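Local coordinates for Old Yellow Enzyme (Pichia, PDB 6AGZ), which probably catalyses the asymmetric reduction of the C=C bond of enone compounds, using a bound flavin mononucleotide within a TIM-barrel fold, at residues His106-Ala117 and Phe181-Tyr192; Gly232-Leu240 and Lys277-Val285. All coordinates share one frame; numbering follows the deposited sequence.

The four segments supply four consecutive strands of the eight-stranded parallel TIM barrel, the third to the sixth. From the N terminus, strand 106-112 runs first; the chain then passes through a long excursion that includes helix 158-179 and returns as strand 183-187, where interaction 1 closes the loop. Helix 218-231 leads on to strand 236-240, and helix 258-274 to strand 281-285, closing interaction 2. The two loops are in series and neither nest nor cross. Strands 183-187 and 236-240 are neighbours, so the contacts adjoin, with Glu-185 OE1 reaching Tyr-281 OH inside the barrel. Both contacts also meet the flavin mononucleotide.

Interaction 1: His106-Ala117 and Phe181-Tyr192; sequences HISMQLWNLGRA and FDMVEVHSAHGY. With FMN (flavin mononucleotide), chain C.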
loop_
_atom_site.group_PDB
_atom_site.type_symbol
_atom_site.label_atom_id
_atom_site.label_comp_id
_atom_site.label_asym_id
_atom_site.label_seq_id
_atom_site.Cartn_x
_atom_site.Cartn_y
_atom_site.Cartn_z
ATOM N N HIS A 106 -9.212 18.632 25.889
ATOM C CA HIS A 106 -7.793 18.389 25.692
ATOM C C HIS A 106 -7.390 18.938 24.331
ATOM O O HIS A 106 -8.220 19.078 23.429
ATOM C CB HIS A 106 -7.474 16.893 25.797
ATOM C CG HIS A 106 -8.203 16.204 26.909
ATOM N ND1 HIS A 106 -7.633 15.966 28.140
ATOM C CD2 HIS A 106 -9.464 15.714 26.978
ATOM C CE1 HIS A 106 -8.508 15.351 28.917
ATOM N NE2 HIS A 106 -9.627 15.187 28.236
ATOM N N ILE A 107 -6.108 19.257 24.183
ATOM C CA ILE A 107 -5.645 19.991 23.012
ATOM C C ILE A 107 -4.272 19.490 22.582
ATOM O O ILE A 107 -3.403 19.208 23.414
ATOM C CB ILE A 107 -5.631 21.512 23.280
ATOM C CG1 ILE A 107 -5.310 22.285 22.000
ATOM C CG2 ILE A 107 -4.662 21.865 24.404
ATOM C CD1 ILE A 107 -5.606 23.764 22.103
ATOM N N SER A 108 -4.094 19.365 21.268
ATOM C CA SER A 108 -2.816 19.068 20.643
ATOM C C SER A 108 -2.442 20.220 19.721
ATOM O O SER A 108 -3.310 20.849 19.112
ATOM C CB SER A 108 -2.878 17.758 19.844
ATOM O OG SER A 108 -1.748 17.611 19.000
ATOM N N MET A 109 -1.148 20.508 19.627
ATOM C CA MET A 109 -0.650 21.551 18.739
ATOM C C MET A 109 -0.011 20.914 17.513
ATOM O O MET A 109 0.884 20.072 17.642
ATOM C CB MET A 109 0.356 22.461 19.442
ATOM C CG MET A 109 1.167 23.302 18.461
ATOM S SD MET A 109 2.163 24.608 19.203
ATOM C CE MET A 109 0.923 25.863 19.503
ATOM N N GLN A 110 -0.467 21.317 16.330
ATOM C CA GLN A 110 0.157 20.898 15.084
ATOM C C GLN A 110 1.284 21.863 14.740
ATOM O O GLN A 110 1.098 23.083 14.783
ATOM C CB GLN A 110 -0.863 20.845 13.946
ATOM C CG GLN A 110 -0.321 20.195 12.683
ATOM C CD GLN A 110 -1.203 20.429 11.473
ATOM O OE1 GLN A 110 -1.604 21.558 11.195
ATOM N NE2 GLN A 110 -1.509 19.361 10.745
ATOM N N LEU A 111 2.450 21.315 14.409
ATOM C CA LEU A 111 3.618 22.112 14.060
ATOM C C LEU A 111 3.717 22.252 12.546
ATOM O O LEU A 111 3.672 21.252 11.821
ATOM C CB LEU A 111 4.897 21.487 14.615
ATOM C CG LEU A 111 5.061 21.510 16.135
ATOM C CD1 LEU A 111 6.436 20.984 16.529
ATOM C CD2 LEU A 111 4.834 22.911 16.687
ATOM N N TRP A 112 3.872 23.487 12.080
ATOM C CA TRP A 112 3.856 23.810 10.661
ATOM C C TRP A 112 5.262 24.131 10.173
ATOM O O TRP A 112 6.065 24.721 10.902
ATOM C CB TRP A 112 2.936 25.006 10.393
ATOM C CG TRP A 112 2.211 24.962 9.080
ATOM C CD1 TRP A 112 2.253 23.969 8.145
ATOM C CD2 TRP A 112 1.323 25.961 8.565
ATOM N NE1 TRP A 112 1.444 24.289 7.079
ATOM C CE2 TRP A 112 0.859 25.506 7.315
ATOM C CE3 TRP A 112 0.866 27.192 9.046
ATOM C CZ2 TRP A 112 -0.027 26.243 6.535
ATOM C CZ3 TRP A 112 -0.015 27.921 8.271
ATOM C CH2 TRP A 112 -0.451 27.445 7.030
ATOM N N ASN A 113 5.551 23.736 8.935
ATOM C CA ASN A 113 6.776 24.145 8.253
ATOM C C ASN A 113 6.439 24.288 6.778
ATOM O O ASN A 113 6.074 23.303 6.129
ATOM C CB ASN A 113 7.908 23.137 8.463
ATOM C CG ASN A 113 9.266 23.698 8.081
ATOM O OD1 ASN A 113 9.377 24.545 7.193
ATOM N ND2 ASN A 113 10.309 23.234 8.758
ATOM N N LEU A 114 6.564 25.508 6.254
ATOM C CA LEU A 114 5.993 25.821 4.949
ATOM C C LEU A 114 6.858 25.319 3.799
ATOM O O LEU A 114 6.336 24.752 2.832
ATOM C CB LEU A 114 5.770 27.328 4.829
ATOM C CG LEU A 114 4.761 27.911 5.821
ATOM C CD1 LEU A 114 4.477 29.372 5.518
ATOM C CD2 LEU A 114 3.477 27.101 5.802
ATOM N N GLY A 115 8.171 25.520 3.874
ATOM C CA GLY A 115 9.009 25.158 2.745
ATOM C C GLY A 115 8.751 26.074 1.563
ATOM O O GLY A 115 8.627 27.295 1.706
ATOM N N ARG A 116 8.660 25.478 0.372
ATOM C CA ARG A 116 8.416 26.249 -0.843
ATOM C C ARG A 116 6.994 26.794 -0.931
ATOM O O ARG A 116 6.652 27.418 -1.941
ATOM C CB ARG A 116 8.723 25.399 -2.078
ATOM C CG ARG A 116 7.713 24.296 -2.353
ATOM C CD ARG A 116 8.114 23.486 -3.577
ATOM N NE ARG A 116 7.083 22.531 -3.973
ATOM C CZ ARG A 116 7.162 21.752 -5.046
ATOM N NH1 ARG A 116 8.225 21.810 -5.835
ATOM N NH2 ARG A 116 6.176 20.911 -5.332
ATOM N N ALA A 117 6.164 26.573 0.084
ATOM C CA ALA A 117 4.806 27.095 0.118
ATOM C C ALA A 117 4.707 28.446 0.811
ATOM O O ALA A 117 3.615 29.022 0.866
ATOM C CB ALA A 117 3.879 26.093 0.814
ATOM N N PHE A 181 0.540 21.471 26.243
ATOM C CA PHE A 181 -0.282 20.732 25.293
ATOM C C PHE A 181 -0.225 19.236 25.584
ATOM O O PHE A 181 0.768 18.716 26.100
ATOM C CB PHE A 181 0.182 20.993 23.857
ATOM C CG PHE A 181 -0.169 22.358 23.337
ATOM C CD1 PHE A 181 -1.397 22.592 22.739
ATOM C CD2 PHE A 181 0.736 23.404 23.426
ATOM C CE1 PHE A 181 -1.721 23.843 22.250
ATOM C CE2 PHE A 181 0.417 24.660 22.938
ATOM C CZ PHE A 181 -0.813 24.879 22.349
ATOM N N ASP A 182 -1.309 18.536 25.241
ATOM C CA ASP A 182 -1.357 17.097 25.477
ATOM C C ASP A 182 -0.559 16.332 24.430
ATOM O O ASP A 182 0.070 15.316 24.747
ATOM C CB ASP A 182 -2.807 16.615 25.507
ATOM C CG ASP A 182 -3.615 17.266 26.612
ATOM O OD1 ASP A 182 -3.467 16.851 27.782
ATOM O OD2 ASP A 182 -4.397 18.193 26.316
ATOM N N MET A 183 -0.573 16.797 23.183
ATOM C CA MET A 183 0.227 16.200 22.127
ATOM C C MET A 183 0.844 17.303 21.283
ATOM O O MET A 183 0.493 18.481 21.396
ATOM C CB MET A 183 -0.593 15.271 21.220
ATOM C CG MET A 183 -1.245 14.102 21.920
ATOM S SD MET A 183 -2.952 14.461 22.363
ATOM C CE MET A 183 -3.484 12.858 22.961
ATOM N N VAL A 184 1.776 16.898 20.428
ATOM C CA VAL A 184 2.319 17.752 19.384
ATOM C C VAL A 184 2.230 16.975 18.077
ATOM O O VAL A 184 2.661 15.818 18.004
ATOM C CB VAL A 184 3.761 18.206 19.702
ATOM C CG1 VAL A 184 4.762 17.048 19.656
ATOM C CG2 VAL A 184 4.178 19.330 18.783
ATOM N N GLU A 185 1.609 17.577 17.069
ATOM C CA GLU A 185 1.303 16.892 15.819
ATOM C C GLU A 185 2.205 17.427 14.718
ATOM O O GLU A 185 2.211 18.631 14.442
ATOM C CB GLU A 185 -0.167 17.059 15.436
ATOM C CG GLU A 185 -0.499 16.485 14.066
ATOM C CD GLU A 185 -1.962 16.629 13.707
ATOM O OE1 GLU A 185 -2.811 16.542 14.619
ATOM O OE2 GLU A 185 -2.265 16.834 12.514
ATOM N N VAL A 186 2.956 16.531 14.090
ATOM C CA VAL A 186 3.858 16.905 13.009
ATOM C C VAL A 186 3.051 16.976 11.717
ATOM O O VAL A 186 2.528 15.966 11.239
ATOM C CB VAL A 186 5.023 15.918 12.891
ATOM C CG1 VAL A 186 5.815 16.199 11.648
ATOM C CG2 VAL A 186 5.916 16.016 14.118
ATOM N N HIS A 187 2.930 18.182 11.164
ATOM C CA HIS A 187 2.252 18.394 9.889
ATOM C C HIS A 187 3.177 17.931 8.772
ATOM O O HIS A 187 4.207 18.560 8.506
ATOM C CB HIS A 187 1.874 19.864 9.725
ATOM C CG HIS A 187 0.933 20.134 8.592
ATOM N ND1 HIS A 187 0.726 19.240 7.563
ATOM C CD2 HIS A 187 0.143 21.202 8.327
ATOM C CE1 HIS A 187 -0.151 19.745 6.714
ATOM N NE2 HIS A 187 -0.521 20.934 7.155
ATOM N N SER A 188 2.821 16.827 8.125
ATOM C CA SER A 188 3.600 16.262 7.031
ATOM C C SER A 188 2.714 16.028 5.818
ATOM O O SER A 188 2.871 15.045 5.088
ATOM C CB SER A 188 4.285 14.966 7.460
ATOM O OG SER A 188 5.152 14.487 6.448
ATOM N N ALA A 189 1.768 16.934 5.585
ATOM C CA ALA A 189 0.772 16.773 4.538
ATOM C C ALA A 189 0.650 18.055 3.725
ATOM O O ALA A 189 1.245 19.086 4.048
ATOM C CB ALA A 189 -0.592 16.391 5.129
ATOM N N HIS A 190 -0.122 17.960 2.640
ATOM C CA HIS A 190 -0.609 19.122 1.893
ATOM C C HIS A 190 0.527 19.933 1.270
ATOM O O HIS A 190 0.454 21.160 1.171
ATOM C CB HIS A 190 -1.486 20.010 2.777
ATOM C CG HIS A 190 -2.740 19.341 3.245
ATOM N ND1 HIS A 190 -3.304 19.593 4.477
ATOM C CD2 HIS A 190 -3.541 18.428 2.644
ATOM C CE1 HIS A 190 -4.397 18.864 4.616
ATOM N NE2 HIS A 190 -4.564 18.149 3.518
ATOM N N GLY A 191 1.578 19.246 0.829
ATOM C CA GLY A 191 2.612 19.909 0.058
ATOM C C GLY A 191 3.479 20.884 0.818
ATOM O O GLY A 191 4.160 21.704 0.196
ATOM N N TYR A 192 3.465 20.840 2.147
ATOM C CA TYR A 192 4.379 21.653 2.935
ATOM C C TYR A 192 5.707 20.902 3.055
ATOM O O TYR A 192 5.897 19.849 2.440
ATOM C CB TYR A 192 3.730 22.022 4.267
ATOM C CG TYR A 192 2.468 22.847 4.083
ATOM C CD1 TYR A 192 1.210 22.272 4.213
ATOM C CD2 TYR A 192 2.539 24.194 3.746
ATOM C CE1 TYR A 192 0.057 23.020 4.031
ATOM C CE2 TYR A 192 1.392 24.949 3.562
ATOM C CZ TYR A 192 0.155 24.358 3.706
ATOM O OH TYR A 192 -0.988 25.104 3.524
HETATM N N1 FMN C . -5.224 20.938 7.876
HETATM C C2 FMN C . -3.987 20.896 8.491
HETATM O O2 FMN C . -3.404 19.821 8.627
HETATM N N3 FMN C . -3.399 22.057 8.951
HETATM C C4 FMN C . -4.049 23.263 8.798
HETATM O O4 FMN C . -3.533 24.302 9.206
HETATM C C4A FMN C . -5.293 23.306 8.181
HETATM N N5 FMN C . -5.938 24.512 8.029
HETATM C C5A FMN C . -7.173 24.563 7.421
HETATM C C6 FMN C . -7.817 25.785 7.273
HETATM C C7 FMN C . -9.061 25.846 6.659
HETATM C C7M FMN C . -9.757 27.164 6.503
HETATM C C8 FMN C . -9.663 24.685 6.193
HETATM C C8M FMN C . -11.007 24.749 5.530
HETATM C C9 FMN C . -9.017 23.465 6.339
HETATM C C9A FMN C . -7.770 23.398 6.955
HETATM N N10 FMN C . -7.122 22.184 7.103
HETATM C C10 FMN C . -5.883 22.140 7.716
HETATM C "C1'" FMN C . -7.767 20.919 6.613
HETATM C "C2'" FMN C . -8.708 20.423 7.714
HETATM O "O2'" FMN C . -7.955 20.127 8.870
HETATM C "C3'" FMN C . -9.530 19.203 7.303
HETATM O "O3'" FMN C . -8.679 18.108 7.054
HETATM C "C4'" FMN C . -10.376 19.501 6.069
HETATM O "O4'" FMN C . -11.040 20.734 6.237
HETATM C "C5'" FMN C . -11.418 18.418 5.821
HETATM O "O5'" FMN C . -12.207 18.248 6.978
HETATM P P FMN C . -13.741 18.738 6.989
HETATM O O1P FMN C . -14.456 18.144 5.798
HETATM O O2P FMN C . -14.416 18.281 8.259
HETATM O O3P FMN C . -13.776 20.245 6.914
HETATM O O HOH W 1 5.507 20.397 9.950
HETATM O O HOH W 2 5.767 20.574 6.770
HETATM O O HOH W 3 4.771 21.737 -2.269
#
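Gln-110 and His-187 meet beside the flavin, the amide of Gln-110 lying over one face of the imidazole with the two planes only 16° apart. With CG anti to the backbone N (chi1 -170°) and the chain extended beyond it, Gln-110 presents both ends of its amide to the pyrimidine part of the isoalloxazine: NE2 donates an almost straight bond to FMN O2 (2.9 Å), and OE1 accepts a more bent bond from FMN N3 (2.9 Å). This pairing fixes which way round the amide sits. NE2 also makes a weak bond to Glu-185 OE2, whose carboxylate stands nearly perpendicular to the amide, while Glu-185 OE1 is held by Tyr-281. The His-187 ring, also under FMN O2, is steadied by Ala-189 N, which donates to ND1 in the ring plane (3.2 Å).

Further along, Trp-112 sets its indole edge against the face of Tyr-192 in a T-shaped stack, with NE1 above the phenol ring's centre and centroids 4.4 Å apart. Leu-114 CD2 sits over the indole and also touches Tyr-192. A serine in place of Tyr-192 would probably open a gap beside Leu-114 and Ala-117, leaving the NE1 edge of the indole without its aromatic partner and less firmly held.

At the opposite end Met-109 CB rests over the face of Phe-181, 3.7 Å from its centroid, with the sulfur oblique to the ring in a Met-aromatic contact. Asp-182 OD2 takes a bond from Ile-107 N (2.9 Å) and another from His-101. Backbone hydrogen bonds of the parallel strand pair, such as Leu-111 N to Glu-185 O (2.7 Å), join these ends. Strand 63-70 flanks strand 106-112, helix 158-179 packs on Leu-111 and Phe-181, and helix 193-198 covers Val-186.

Interaction 2: Gly232-Leu240 and Lys277-Val285; sequences GADHVAVRL and KRLAYVSIV. With FMN (flavin mononucleotide), chain C.
Strands 236-240 and 281-285 run parallel, their axes 16° apart in direction and 4.7 Å apart at closest approach, bonded by Ser-283 N to Val-238 O (2.8 Å) and Leu-240 N to Ser-283 O (3.0 Å), with Ala-280 N to Val-236 O just ahead of them. Arg-239 and Ser-283 share the barrel-interior face. The arginine leaves the strand with CG anti to the backbone N (chi1 -173°), then bends at chi3 to bring its guanidinium to the flavin. NH1 donates to both FMN O2 (2.8 Å) and ribityl O2' (2.9 Å), and NH2 bonds weakly to O3', so the group spans the ring and its side chain. Its positive charge may stabilise negative charge building up near N1 and O2 of a reduced flavin. Ser-283 OG accepts a weak bond from NE, and a water at the guanidinium edge links NH2 (2.7 Å) with this hydroxyl and with Ile-284 O. Val-285 CG2 lies over one face of the guanidinium, towards its rim.

Ala-237 CB presses on the centre of the Tyr-281 ring in a CH-pi contact, 3.4 Å from the centroid, while Tyr-281 OH bonds to Glu-185 and Ser-108. On the outer face of the sheet, away from Arg-239 and Ser-283, Leu-279 sets its two methyls against Val-236 and Val-238. There helix 258-274 packs on Val-238 and Leu-240, while strands 183-187 and 313-316 flank the pair.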
loop_
_atom_site.group_PDB
_atom_site.type_symbol
_atom_site.label_atom_id
_atom_site.label_comp_id
_atom_site.label_asym_id
_atom_site.label_seq_id
_atom_site.Cartn_x
_atom_site.Cartn_y
_atom_site.Cartn_z
ATOM N N GLY A 232 8.335 12.020 24.430
ATOM C CA GLY A 232 7.634 10.759 24.586
ATOM C C GLY A 232 6.643 10.490 23.471
ATOM O O GLY A 232 5.983 11.411 22.985
ATOM N N ALA A 233 6.526 9.222 23.065
ATOM C CA ALA A 233 5.720 8.884 21.894
ATOM C C ALA A 233 4.245 9.202 22.109
ATOM O O ALA A 233 3.551 9.617 21.173
ATOM C CB ALA A 233 5.903 7.409 21.542
ATOM N N ASP A 234 3.744 9.017 23.332
ATOM C CA ASP A 234 2.329 9.267 23.595
ATOM C C ASP A 234 1.964 10.746 23.558
ATOM O O ASP A 234 0.782 11.074 23.711
ATOM C CB ASP A 234 1.927 8.662 24.942
ATOM C CG ASP A 234 3.024 8.762 25.979
ATOM O OD1 ASP A 234 3.852 9.691 25.889
ATOM O OD2 ASP A 234 3.060 7.903 26.886
ATOM N N HIS A 235 2.934 11.641 23.361
ATOM C CA HIS A 235 2.674 13.062 23.174
ATOM C C HIS A 235 2.976 13.514 21.749
ATOM O O HIS A 235 3.101 14.717 21.497
ATOM C CB HIS A 235 3.488 13.890 24.170
ATOM C CG HIS A 235 3.218 13.556 25.604
ATOM N ND1 HIS A 235 2.196 14.139 26.324
ATOM C CD2 HIS A 235 3.843 12.711 26.456
ATOM C CE1 HIS A 235 2.201 13.661 27.556
ATOM N NE2 HIS A 235 3.191 12.792 27.662
ATOM N N VAL A 236 3.095 12.573 20.811
ATOM C CA VAL A 236 3.514 12.862 19.445
ATOM C C VAL A 236 2.479 12.307 18.475
ATOM O O VAL A 236 1.887 11.248 18.719
ATOM C CB VAL A 236 4.912 12.274 19.144
ATOM C CG1 VAL A 236 5.359 12.620 17.730
ATOM C CG2 VAL A 236 5.927 12.780 20.151
ATOM N N ALA A 237 2.261 13.027 17.376
ATOM C CA ALA A 237 1.375 12.593 16.308
ATOM C C ALA A 237 1.936 13.095 14.983
ATOM O O ALA A 237 2.973 13.762 14.939
ATOM C CB ALA A 237 -0.052 13.093 16.538
ATOM N N VAL A 238 1.235 12.774 13.897
ATOM C CA VAL A 238 1.661 13.166 12.558
ATOM C C VAL A 238 0.440 13.136 11.653
ATOM O O VAL A 238 -0.495 12.361 11.874
ATOM C CB VAL A 238 2.793 12.241 12.038
ATOM C CG1 VAL A 238 2.283 10.817 11.855
ATOM C CG2 VAL A 238 3.391 12.780 10.743
ATOM N N ARG A 239 0.439 13.996 10.636
ATOM C CA ARG A 239 -0.619 14.001 9.635
ATOM C C ARG A 239 -0.034 13.732 8.256
ATOM O O ARG A 239 1.016 14.276 7.898
ATOM C CB ARG A 239 -1.388 15.324 9.623
ATOM C CG ARG A 239 -2.603 15.285 8.709
ATOM C CD ARG A 239 -3.511 16.481 8.903
ATOM N NE ARG A 239 -4.912 16.075 8.925
ATOM C CZ ARG A 239 -5.937 16.916 8.840
ATOM N NH1 ARG A 239 -5.721 18.217 8.717
ATOM N NH2 ARG A 239 -7.178 16.454 8.872
ATOM N N LEU A 240 -0.724 12.889 7.488
ATOM C CA LEU A 240 -0.311 12.516 6.144
ATOM C C LEU A 240 -1.493 12.647 5.193
ATOM O O LEU A 240 -2.646 12.439 5.579
ATOM C CB LEU A 240 0.232 11.078 6.105
ATOM C CG LEU A 240 1.385 10.753 7.057
ATOM C CD1 LEU A 240 1.555 9.248 7.203
ATOM C CD2 LEU A 240 2.678 11.394 6.574
ATOM N N LYS A 277 7.309 2.470 21.101
ATOM C CA LYS A 277 7.122 3.911 20.915
ATOM C C LYS A 277 5.925 4.093 19.988
ATOM O O LYS A 277 6.074 4.265 18.775
ATOM C CB LYS A 277 8.384 4.572 20.366
ATOM C CG LYS A 277 9.636 4.282 21.176
ATOM C CD LYS A 277 10.824 5.065 20.650
ATOM C CE LYS A 277 11.015 4.840 19.161
ATOM N NZ LYS A 277 11.500 6.068 18.476
ATOM N N ARG A 278 4.732 4.069 20.576
ATOM C CA ARG A 278 3.478 4.171 19.843
ATOM C C ARG A 278 3.014 5.620 19.859
ATOM O O ARG A 278 2.820 6.200 20.933
ATOM C CB ARG A 278 2.418 3.256 20.460
ATOM C CG ARG A 278 0.989 3.551 20.022
ATOM C CD ARG A 278 0.664 2.937 18.668
ATOM N NE ARG A 278 0.666 1.477 18.713
ATOM C CZ ARG A 278 0.493 0.695 17.651
ATOM N NH1 ARG A 278 0.308 1.232 16.453
ATOM N NH2 ARG A 278 0.515 -0.623 17.786
ATOM N N LEU A 279 2.849 6.203 18.672
ATOM C CA LEU A 279 2.364 7.572 18.578
ATOM C C LEU A 279 0.981 7.691 19.208
ATOM O O LEU A 279 0.222 6.721 19.283
ATOM C CB LEU A 279 2.310 8.028 17.118
ATOM C CG LEU A 279 3.624 8.136 16.344
ATOM C CD1 LEU A 279 3.378 8.704 14.952
ATOM C CD2 LEU A 279 4.628 8.988 17.104
ATOM N N ALA A 280 0.663 8.900 19.676
ATOM C CA ALA A 280 -0.668 9.152 20.218
ATOM C C ALA A 280 -1.739 8.870 19.173
ATOM O O ALA A 280 -2.740 8.202 19.456
ATOM C CB ALA A 280 -0.766 10.592 20.724
ATOM N N TYR A 281 -1.535 9.359 17.951
ATOM C CA TYR A 281 -2.456 9.094 16.855
ATOM C C TYR A 281 -1.767 9.422 15.539
ATOM O O TYR A 281 -0.765 10.141 15.502
ATOM C CB TYR A 281 -3.755 9.897 16.997
ATOM C CG TYR A 281 -3.573 11.402 16.970
ATOM C CD1 TYR A 281 -3.307 12.110 18.135
ATOM C CD2 TYR A 281 -3.681 12.113 15.781
ATOM C CE1 TYR A 281 -3.148 13.485 18.116
ATOM C CE2 TYR A 281 -3.521 13.487 15.751
ATOM C CZ TYR A 281 -3.255 14.167 16.922
ATOM O OH TYR A 281 -3.093 15.533 16.897
ATOM N N VAL A 282 -2.317 8.873 14.458
ATOM C CA VAL A 282 -1.926 9.219 13.098
ATOM C C VAL A 282 -3.135 9.842 12.414
ATOM O O VAL A 282 -4.212 9.238 12.382
ATOM C CB VAL A 282 -1.419 7.995 12.314
ATOM C CG1 VAL A 282 -1.194 8.355 10.856
ATOM C CG2 VAL A 282 -0.137 7.465 12.932
ATOM N N SER A 283 -2.958 11.047 11.879
ATOM C CA SER A 283 -4.048 11.802 11.275
ATOM C C SER A 283 -4.022 11.628 9.761
ATOM O O SER A 283 -2.982 11.828 9.127
ATOM C CB SER A 283 -3.949 13.283 11.639
ATOM O OG SER A 283 -5.053 14.003 11.119
ATOM N N ILE A 284 -5.167 11.257 9.190
ATOM C CA ILE A 284 -5.297 10.998 7.765
ATOM C C ILE A 284 -6.522 11.720 7.221
ATOM O O ILE A 284 -7.517 11.939 7.922
ATOM C CB ILE A 284 -5.377 9.483 7.449
ATOM C CG1 ILE A 284 -6.717 8.893 7.892
ATOM C CG2 ILE A 284 -4.225 8.734 8.104
ATOM C CD1 ILE A 284 -6.882 7.439 7.506
ATOM N N VAL A 285 -6.437 12.084 5.945
ATOM C CA VAL A 285 -7.470 12.842 5.250
ATOM C C VAL A 285 -8.202 11.905 4.300
ATOM O O VAL A 285 -7.574 11.226 3.476
ATOM C CB VAL A 285 -6.867 14.036 4.490
ATOM C CG1 VAL A 285 -7.875 14.596 3.503
ATOM C CG2 VAL A 285 -6.413 15.103 5.473
HETATM N N1 FMN C . -5.224 20.938 7.876
HETATM C C2 FMN C . -3.987 20.896 8.491
HETATM O O2 FMN C . -3.404 19.821 8.627
HETATM N N3 FMN C . -3.399 22.057 8.951
HETATM C C4 FMN C . -4.049 23.263 8.798
HETATM O O4 FMN C . -3.533 24.302 9.206
HETATM C C4A FMN C . -5.293 23.306 8.181
HETATM N N5 FMN C . -5.938 24.512 8.029
HETATM C C5A FMN C . -7.173 24.563 7.421
HETATM C C6 FMN C . -7.817 25.785 7.273
HETATM C C7 FMN C . -9.061 25.846 6.659
HETATM C C7M FMN C . -9.757 27.164 6.503
HETATM C C8 FMN C . -9.663 24.685 6.193
HETATM C C8M FMN C . -11.007 24.749 5.530
HETATM C C9 FMN C . -9.017 23.465 6.339
HETATM C C9A FMN C . -7.770 23.398 6.955
HETATM N N10 FMN C . -7.122 22.184 7.103
HETATM C C10 FMN C . -5.883 22.140 7.716
HETATM C "C1'" FMN C . -7.767 20.919 6.613
HETATM C "C2'" FMN C . -8.708 20.423 7.714
HETATM O "O2'" FMN C . -7.955 20.127 8.870
HETATM C "C3'" FMN C . -9.530 19.203 7.303
HETATM O "O3'" FMN C . -8.679 18.108 7.054
HETATM C "C4'" FMN C . -10.376 19.501 6.069
HETATM O "O4'" FMN C . -11.040 20.734 6.237
HETATM C "C5'" FMN C . -11.418 18.418 5.821
HETATM O "O5'" FMN C . -12.207 18.248 6.978
HETATM P P FMN C . -13.741 18.738 6.989
HETATM O O1P FMN C . -14.456 18.144 5.798
HETATM O O2P FMN C . -14.416 18.281 8.259
HETATM O O3P FMN C . -13.776 20.245 6.914
HETATM O O HOH W 4 -7.132 13.847 9.718
HETATM O O HOH W 5 -4.606 11.072 4.558
#